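Local coordinates for putative outer membrane protein (LpxR) (Salmonella typhimurium, PDB 3FID), which probably removes the 3'-acyloxyacyl group from lipid A of lipopolysaccharide, as a lipid A deacylase of the outer membrane, at residues I14-P17 against S18-A21. Sequence-based numbering, arbitrary orientation.
Sequences IFQP and SLNA. With CXE (pentaethylene glycol monodecyl ether), chain J.
Gln16 sends its CG anti to the backbone N (chi1 -162°) and then bends at chi2, while Asn20, with CG beside its own N, turns its amide back toward the preceding turn of the helix. The two carboxamides thus meet one helical turn apart, their planes inclined by 36°. Gln16 NE2 donates to Asn20 OD1 at 3.1 Å, with the acceptor lying almost in the glutamine amide plane, although the donor stands tilted from the asparagine carbonyl plane. With OE1 accepting from Ala12 N and NE2 donating to Asn20, the orientation of the Gln16 amide is fixed; NE2 also rests 3.8 Å from Leu19 CD2. The first turn of helix 16-23 is closed by backbone hydrogen bonds from Leu19 N to Phe15 O at 2.9 Å, Asn20 N to Gln16 O at 2.8 Å and Ala21 N to Pro17 O. Another flank faces detergent: a water joins Ile14 O to Ser18 OG, the hydroxyl lies 3.4 Å from C7 of the pentaethylene glycol monodecyl ether, and the Phe15 ring meets C8 of the same detergent molecule with its edge, CD2 at 3.8 Å. Ile14 CG1 sits over one face of that ring. Leu19 packs on strand 285-295 and the hydrogen-bonded amides meet helix 25-29, whereas the largely apolar Phe15 and Ser18 flank, relieved by one water-linked hydroxyl, accommodates an alkyl chain beside the barrel.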
# COMPACT_ATOMS: atom_id res chain seq x y z
N ILE A 14 -5.69 -10.09 15.48
CA ILE A 14 -5.34 -9.71 16.85
C ILE A 14 -4.93 -8.24 16.98
O ILE A 14 -4.88 -7.71 18.10
CB ILE A 14 -4.23 -10.59 17.51
CG1 ILE A 14 -2.91 -10.51 16.74
CG2 ILE A 14 -4.72 -12.04 17.70
CD1 ILE A 14 -1.67 -10.95 17.55
N PHE A 15 -4.62 -7.62 15.85
CA PHE A 15 -4.29 -6.19 15.80
C PHE A 15 -5.50 -5.26 15.57
O PHE A 15 -5.36 -4.02 15.50
CB PHE A 15 -3.20 -5.93 14.75
CG PHE A 15 -1.97 -6.82 14.93
CD1 PHE A 15 -1.72 -7.85 14.03
CD2 PHE A 15 -1.08 -6.61 15.98
CE1 PHE A 15 -0.60 -8.67 14.16
CE2 PHE A 15 0.05 -7.43 16.13
CZ PHE A 15 0.27 -8.46 15.22
N GLN A 16 -6.70 -5.85 15.47
CA GLN A 16 -7.89 -5.03 15.28
C GLN A 16 -8.18 -4.03 16.41
O GLN A 16 -8.56 -2.88 16.14
CB GLN A 16 -9.14 -5.92 15.06
CG GLN A 16 -10.30 -5.13 14.44
CD GLN A 16 -10.08 -4.83 12.96
OE1 GLN A 16 -9.88 -5.75 12.16
NE2 GLN A 16 -10.13 -3.55 12.60
N PRO A 17 -8.08 -4.47 17.68
CA PRO A 17 -8.31 -3.46 18.70
C PRO A 17 -7.32 -2.29 18.64
O PRO A 17 -7.72 -1.17 18.94
CB PRO A 17 -8.14 -4.21 20.01
CG PRO A 17 -8.40 -5.70 19.65
CD PRO A 17 -7.83 -5.81 18.26
N SER A 18 -6.06 -2.53 18.28
CA SER A 18 -5.09 -1.43 18.15
C SER A 18 -5.49 -0.53 16.98
O SER A 18 -5.52 0.69 17.12
CB SER A 18 -3.67 -1.95 17.95
OG SER A 18 -3.27 -2.70 19.08
N LEU A 19 -5.78 -1.14 15.84
CA LEU A 19 -6.24 -0.38 14.65
C LEU A 19 -7.49 0.48 14.92
O LEU A 19 -7.55 1.66 14.51
CB LEU A 19 -6.48 -1.33 13.45
CG LEU A 19 -6.65 -0.70 12.06
CD1 LEU A 19 -5.33 -0.06 11.59
CD2 LEU A 19 -7.14 -1.81 11.10
N ASN A 20 -8.46 -0.12 15.60
CA ASN A 20 -9.71 0.58 16.01
C ASN A 20 -9.46 1.71 16.99
O ASN A 20 -10.07 2.76 16.88
CB ASN A 20 -10.73 -0.37 16.65
CG ASN A 20 -11.25 -1.41 15.70
OD1 ASN A 20 -11.03 -1.32 14.49
ND2 ASN A 20 -11.94 -2.40 16.23
N ALA A 21 -8.56 1.49 17.95
CA ALA A 21 -8.23 2.55 18.90
C ALA A 21 -7.54 3.71 18.18
O ALA A 21 -7.78 4.90 18.48
CB ALA A 21 -7.34 2.02 20.00
C1 CXE J . 3.53 1.30 16.17
C2 CXE J . 2.98 -0.11 16.09
C3 CXE J . 2.26 -0.43 17.39
C4 CXE J . 1.52 -1.75 17.28
C5 CXE J . 0.89 -2.12 18.62
C6 CXE J . 0.06 -3.38 18.48
C7 CXE J . -0.21 -4.05 19.82
C8 CXE J . -0.60 -5.50 19.59
C9 CXE J . -1.55 -6.01 20.67
C10 CXE J . -1.87 -7.48 20.43
O11 CXE J . -2.28 -8.03 21.67
C12 CXE J . -2.55 -9.44 21.59
C13 CXE J . -3.29 -9.83 22.86
O HOH W 1 -4.64 -5.07 19.17